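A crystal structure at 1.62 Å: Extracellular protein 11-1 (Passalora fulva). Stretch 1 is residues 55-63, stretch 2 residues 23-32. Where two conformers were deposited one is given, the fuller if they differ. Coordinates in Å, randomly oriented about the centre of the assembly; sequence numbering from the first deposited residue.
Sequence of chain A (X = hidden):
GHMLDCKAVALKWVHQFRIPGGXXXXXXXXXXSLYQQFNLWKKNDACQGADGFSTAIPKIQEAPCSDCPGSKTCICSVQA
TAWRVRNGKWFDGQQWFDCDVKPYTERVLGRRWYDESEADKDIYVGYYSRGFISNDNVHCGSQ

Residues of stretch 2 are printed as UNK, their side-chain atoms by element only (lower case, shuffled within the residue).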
ATOM      1  N   THR A  55      11.143  -5.538   3.356  1.00 27.56           N
ATOM      2  CA  THR A  55      11.894  -4.341   2.912  1.00 27.72           C
ATOM      3  C   THR A  55      10.993  -3.550   1.951  1.00 24.41           C
ATOM      4  O   THR A  55      10.299  -4.174   1.123  1.00 24.56           O
ATOM      5  CB  THR A  55      13.205  -4.756   2.221  1.00 33.42           C
ATOM      6  OG1 THR A  55      13.981  -5.372   3.253  1.00 40.45           O
ATOM      7  CG2 THR A  55      13.941  -3.581   1.628  1.00 34.87           C
ATOM      8  N   ALA A  56      10.930  -2.248   2.148  1.00 25.05           N
ATOM      9  CA  ALA A  56      10.107  -1.353   1.291  1.00 25.52           C
ATOM     10  C   ALA A  56      10.877  -1.110  -0.020  1.00 28.96           C
ATOM     11  O   ALA A  56      12.108  -0.987   0.014  1.00 25.45           O
ATOM     12  CB  ALA A  56       9.795  -0.102   2.044  1.00 26.37           C
ATOM     13  N   ILE A  57      10.160  -0.993  -1.130  1.00 25.70           N
ATOM     14  CA  ILE A  57      10.735  -0.699  -2.466  1.00 26.16           C
ATOM     15  C   ILE A  57      10.073   0.569  -3.018  1.00 24.30           C
ATOM     16  O   ILE A  57       8.949   0.478  -3.522  1.00 23.84           O
ATOM     17  CB  ILE A  57      10.518  -1.915  -3.371  1.00 27.27           C
ATOM     18  CG1 ILE A  57      11.181  -3.157  -2.761  1.00 31.75           C
ATOM     19  CG2 ILE A  57      11.019  -1.639  -4.790  1.00 35.94           C
ATOM     20  CD1 ILE A  57      10.990  -4.387  -3.582  1.00 39.68           C
ATOM     21  N   PRO A  58      10.744   1.733  -2.918  1.00 25.51           N
ATOM     22  CA  PRO A  58      10.328   2.950  -3.629  1.00 25.90           C
ATOM     23  C   PRO A  58      10.369   2.804  -5.151  1.00 26.41           C
ATOM     24  O   PRO A  58      11.189   2.062  -5.724  1.00 24.80           O
ATOM     25  CB  PRO A  58      11.255   4.072  -3.125  1.00 26.50           C
ATOM     26  CG  PRO A  58      11.812   3.527  -1.836  1.00 28.40           C
ATOM     27  CD  PRO A  58      11.891   2.011  -2.039  1.00 29.44           C
ATOM     28  N   LYS A  59       9.472   3.512  -5.832  1.00 23.86           N
ATOM     29  CA  LYS A  59       9.450   3.518  -7.303  1.00 25.52           C
ATOM     30  C   LYS A  59       8.995   4.904  -7.741  1.00 23.85           C
ATOM     31  O   LYS A  59       8.140   5.515  -7.059  1.00 19.55           O
ATOM     32  CB  LYS A  59       8.525   2.424  -7.824  1.00 32.80           C
ATOM     33  CG  LYS A  59       8.546   2.232  -9.330  1.00 47.78           C
ATOM     34  CD  LYS A  59       7.218   1.717  -9.898  1.00 69.67           C
ATOM     35  CE  LYS A  59       6.783   0.363  -9.360  1.00 86.29           C
ATOM     36  NZ  LYS A  59       5.809  -0.316 -10.256  1.00 92.37           N
ATOM     37  N   ILE A  60       9.512   5.366  -8.876  1.00 22.61           N
ATOM     38  CA  ILE A  60       9.137   6.682  -9.479  1.00 21.90           C
ATOM     39  C   ILE A  60       8.890   6.403 -10.963  1.00 24.45           C
ATOM     40  O   ILE A  60       9.738   5.739 -11.597  1.00 24.66           O
ATOM     41  CB  ILE A  60      10.227   7.727  -9.221  1.00 26.29           C
ATOM     42  CG1 ILE A  60      10.503   7.915  -7.725  1.00 27.21           C
ATOM     43  CG2 ILE A  60       9.896   9.049  -9.922  1.00 29.37           C
ATOM     44  CD1 ILE A  60      11.680   8.857  -7.416  1.00 29.91           C
ATOM     45  N   GLN A  61       7.720   6.749 -11.449  1.00 21.27           N
ATOM     46  CA  GLN A  61       7.307   6.589 -12.860  1.00 21.95           C
ATOM     47  C   GLN A  61       6.951   7.996 -13.369  1.00 22.04           C
ATOM     48  O   GLN A  61       6.374   8.804 -12.591  1.00 20.80           O
ATOM     49  CB  GLN A  61       6.044   5.741 -13.044  1.00 24.87           C
ATOM     50  CG  GLN A  61       6.110   4.361 -12.440  1.00 30.31           C
ATOM     51  CD  GLN A  61       4.722   3.744 -12.420  1.00 33.19           C
ATOM     52  OE1 GLN A  61       4.123   3.493 -13.480  1.00 30.52           O
ATOM     53  NE2 GLN A  61       4.196   3.564 -11.204  1.00 28.48           N
ATOM     54  N   GLU A  62       7.226   8.249 -14.640  1.00 20.13           N
ATOM     55  CA  GLU A  62       7.002   9.548 -15.306  1.00 24.02           C
ATOM     56  C   GLU A  62       6.521   9.246 -16.724  1.00 23.98           C
ATOM     57  O   GLU A  62       7.114   8.359 -17.402  1.00 21.49           O
ATOM     58  CB  GLU A  62       8.345  10.309 -15.302  1.00 28.49           C
ATOM     59  CG  GLU A  62       8.362  11.637 -16.047  1.00 34.00           C
ATOM     60  CD  GLU A  62       9.753  12.281 -16.105  1.00 35.00           C
ATOM     61  OE1 GLU A  62      10.342  12.621 -15.033  1.00 30.95           O
ATOM     62  OE2 GLU A  62      10.251  12.447 -17.240  1.00 33.70           O
ATOM     63  N   ALA A  63       5.547  10.004 -17.200  1.00 24.87           N
ATOM     64  CA  ALA A  63       5.070   9.919 -18.598  1.00 23.94           C
ATOM     65  C   ALA A  63       4.474  11.273 -18.957  1.00 23.50           C
ATOM     66  O   ALA A  63       3.847  11.890 -18.106  1.00 21.96           O
ATOM     67  CB  ALA A  63       4.054   8.800 -18.752  1.00 25.63           C
ATOM     68  N   UNK A  23       9.975  19.805 -16.271  1.00 24.83           N
ATOM     69  CA  UNK A  23      10.559  19.231 -15.037  1.00 21.85           C
ATOM     70  C   UNK A  23      10.635  17.696 -15.138  1.00 21.21           C
ATOM     71  O   UNK A  23      10.002  17.086 -16.054  1.00 22.17           O
ATOM     72  o   UNK A  23      10.555  21.889 -14.156  1.00 28.30           O
ATOM     73  o   UNK A  23       9.362  21.487 -12.361  1.00 28.46           O
ATOM     74  c   UNK A  23       9.856  21.144 -13.433  1.00 26.77           C
ATOM     75  c   UNK A  23       9.735  19.673 -13.829  1.00 23.30           C
ATOM     76  N   UNK A  24      11.282  17.096 -14.145  1.00 20.81           N
ATOM     77  CA  UNK A  24      11.395  15.622 -13.992  1.00 21.06           C
ATOM     78  C   UNK A  24      10.763  15.191 -12.668  1.00 19.87           C
ATOM     79  O   UNK A  24      10.836  15.931 -11.671  1.00 20.31           O
ATOM     80  c   UNK A  24      12.850  15.166 -14.116  1.00 25.61           C
ATOM     81  o   UNK A  24      14.709  15.761 -15.486  1.00 38.32           O
ATOM     82  c   UNK A  24      13.499  15.531 -15.448  1.00 28.03           C
ATOM     83  n   UNK A  24      12.725  15.646 -16.510  1.00 24.56           N
ATOM     84  N   UNK A  25      10.221  13.974 -12.609  1.00 22.67           N
ATOM     85  CA  UNK A  25       9.515  13.494 -11.378  1.00 24.54           C
ATOM     86  C   UNK A  25      10.501  13.372 -10.228  1.00 20.72           C
ATOM     87  O   UNK A  25      10.088  13.572  -9.086  1.00 22.58           O
ATOM     88  s   UNK A  25       7.416  12.450 -12.796  1.00 36.11           S
ATOM     89  c   UNK A  25       8.766  12.182 -11.601  1.00 29.06           C
ATOM     90  N   UNK A  26      11.762  13.048 -10.532  1.00 22.15           N
ATOM     91  CA  UNK A  26      12.810  12.926  -9.476  1.00 22.67           C
ATOM     92  C   UNK A  26      13.295  14.315  -9.004  1.00 23.30           C
ATOM     93  O   UNK A  26      14.210  14.343  -8.150  1.00 24.54           O
ATOM     94  c   UNK A  26      14.765  12.544 -11.080  1.00 27.93           C
ATOM     95  c   UNK A  26      13.965  12.024  -9.911  1.00 25.04           C
ATOM     96  o   UNK A  26      14.782  13.748 -11.379  1.00 25.25           O
ATOM     97  n   UNK A  26      15.488  11.625 -11.715  1.00 32.76           N
ATOM     98  N   UNK A  27      12.708  15.431  -9.444  1.00 20.91           N
ATOM     99  CA  UNK A  27      12.864  16.715  -8.696  1.00 20.39           C
ATOM    100  C   UNK A  27      11.878  16.756  -7.508  1.00 22.29           C
ATOM    101  O   UNK A  27      12.020  17.602  -6.653  1.00 24.26           O
ATOM    102  c   UNK A  27      15.455  17.677 -12.026  1.00 25.25           C
ATOM    103  c   UNK A  27      13.792  19.149 -12.938  1.00 25.53           C
ATOM    104  c   UNK A  27      12.578  17.934  -9.559  1.00 22.07           C
ATOM    105  c   UNK A  27      15.016  18.505 -13.043  1.00 25.08           C
ATOM    106  c   UNK A  27      14.684  17.517 -10.881  1.00 21.43           C
ATOM    107  c   UNK A  27      13.019  18.970 -11.798  1.00 24.53           C
ATOM    108  c   UNK A  27      13.429  18.101 -10.794  1.00 21.29           C
ATOM    109  N   UNK A  28      10.846  15.893  -7.482  1.00 22.41           N
ATOM    110  CA  UNK A  28       9.686  15.989  -6.555  1.00 22.74           C
ATOM    111  C   UNK A  28       9.669  14.853  -5.517  1.00 27.79           C
ATOM    112  O   UNK A  28       9.171  15.061  -4.388  1.00 33.92           O
ATOM    113  c   UNK A  28       7.662  18.439  -7.553  1.00 22.32           C
ATOM    114  c   UNK A  28       8.735  17.483  -9.437  1.00 20.31           C
ATOM    115  c   UNK A  28       8.030  19.782  -9.529  1.00 21.61           C
ATOM    116  c   UNK A  28       8.635  18.680 -10.120  1.00 21.06           C
ATOM    117  o   UNK A  28       7.895  20.983 -10.199  1.00 22.09           O
ATOM    118  c   UNK A  28       7.549  19.648  -8.229  1.00 23.43           C
ATOM    119  c   UNK A  28       8.397  16.034  -7.384  1.00 21.93           C
ATOM    120  c   UNK A  28       8.234  17.328  -8.149  1.00 21.57           C
ATOM    121  N   UNK A  29      10.075  13.652  -5.922  1.00 27.10           N
ATOM    122  CA  UNK A  29      10.052  12.413  -5.100  1.00 33.15           C
ATOM    123  C   UNK A  29      11.474  11.884  -4.988  1.00 32.72           C
ATOM    124  O   UNK A  29      12.240  12.004  -5.967  1.00 30.49           O
ATOM    125  s   UNK A  29       7.558  11.857  -6.146  1.00 53.57           S
ATOM    126  c   UNK A  29       9.215  11.286  -5.718  1.00 37.93           C
ATOM    127  N   UNK A  30      11.766  11.280  -3.849  1.00 32.79           N
ATOM    128  CA  UNK A  30      13.057  10.613  -3.563  1.00 36.47           C
ATOM    129  C   UNK A  30      12.774   9.255  -2.934  1.00 34.57           C
ATOM    130  O   UNK A  30      11.695   9.095  -2.294  1.00 31.45           O
ATOM    131  o   UNK A  30      13.380  11.705  -1.382  1.00 37.35           O
ATOM    132  c   UNK A  30      13.934  11.475  -2.680  1.00 36.20           C
ATOM    133  N   UNK A  31      13.714   8.339  -3.108  1.00 33.87           N
ATOM    134  CA  UNK A  31      13.822   7.031  -2.397  0.50 31.49           C
ATOM    135  C   UNK A  31      13.560   7.298  -0.922  1.00 32.65           C
ATOM    136  O   UNK A  31      12.756   6.610  -0.299  1.00 33.02           O
ATOM    137  c   UNK A  31      15.455   2.543  -0.644  0.50 25.08           C
ATOM    138  o   UNK A  31      15.511   1.321  -0.080  0.50 30.39           O
ATOM    139  c   UNK A  31      15.297   3.866  -2.623  0.50 27.63           C
ATOM    140  c   UNK A  31      15.368   2.624  -2.015  0.50 27.84           C
ATOM    141  c   UNK A  31      15.460   4.914  -0.504  0.50 28.59           C
ATOM    142  c   UNK A  31      15.506   3.686   0.124  0.50 26.66           C
ATOM    143  c   UNK A  31      15.344   5.028  -1.880  0.50 27.43           C
ATOM    144  c   UNK A  31      15.207   6.379  -2.552  0.50 30.51           C
ATOM    145  N   UNK A  32      14.229   8.330  -0.398  1.00 32.06           N
ATOM    146  CA  UNK A  32      14.213   8.665   1.051  1.00 35.33           C
ATOM    147  C   UNK A  32      12.828   9.139   1.484  1.00 35.92           C
ATOM    148  O   UNK A  32      12.376   8.741   2.560  1.00 27.05           O
ATOM    149  c   UNK A  32      16.563   9.087   1.962  1.00 70.77           C
ATOM    150  c   UNK A  32      15.263   9.706   1.441  1.00 46.31           C
ATOM    151  o   UNK A  32      17.005   9.503   3.074  1.00101.36           O
ATOM    152  o   UNK A  32      17.120   8.166   1.275  1.00 75.09           O
TER
HETATM  153  O   HOH W   1      12.299  11.661 -13.326  1.00 32.98           O
HETATM  154  O   HOH W   2      14.544  -0.717  -1.112  1.00 36.55           O

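Position 23 has four side-chain atoms: two carbons, the second carrying two oxygens. It does not touch stretch 1. A forked carboxylate on one CB is aspartate, Asp23.

Position 24 also has two carbons, but the second carries one oxygen and one nitrogen. Its CB lies 3.7 Å from OE1 of Glu62. The short amide makes it Asn24.

Position 25 has one carbon and one sulfur. Its CB points toward the strand and lies 3.7 Å from CG2 of Ile60, and its sulfur is 3.4 Å from CB of Glu62. The sulfur is bonded covalently elsewhere in the structure. This is Cys25.

Position 26 repeats the two carbons, one oxygen and one nitrogen of position 24. Its CB, the nearest side-chain atom, stays 4.6 Å from CD1 of Ile60. It is Asn26. Its backbone N donates to water 1 at 3.2 Å.

Position 27 has one carbon and then a ring of six carbons with no heteroatom. It is out of reach of stretch 1. It is Phe27.

Position 28 has the same ring plus one oxygen, and again no contact with stretch 1. It is Tyr28. Its OH donates to OD2 of Asp23 at 2.7 Å, closing the loop on itself.

Position 29 has one carbon and one sulfur, the sulfur again bonded elsewhere. Its CB is 3.9 Å from CD1 of Ile60. It is Cys29.

Position 30 has one carbon and one oxygen, and its CB points away from the strand. It is Ser30. It takes the N-cap position, its side chain capping a backbone N just past the stretch.

Position 31 has one carbon, a six-carbon ring and one oxygen. The ring lies against Pro58. It is Tyr31, and its CE2 is 3.5 Å from CD of Pro58.

Position 32 has two carbons, the second with two oxygens. It points away and makes no contact. It is Asp32.

The contact uses alternate residues of the strand: Pro58, Ile60 and Glu62 point toward stretch 2, while Lys59 and Gln61 point away. At one end, CG of Pro58 sits over the Tyr31 ring face, 3.6 Å from its centroid, a CH-pi contact. Water 2 links Tyr31 OH (2.5 Å) to Ala56 O (2.7 Å). In the middle, Ile60 packs on both cysteines. At the other end, Glu62 OE1 accepts a nearly straight hydrogen bond from Cys25 N at 2.8 Å. Water 1 donates to the same Glu62 OE1 at 2.8 Å, so the carboxylate also reaches Asn26 N through water.

Stretch 2 (23-32) DNCNFYCSYD
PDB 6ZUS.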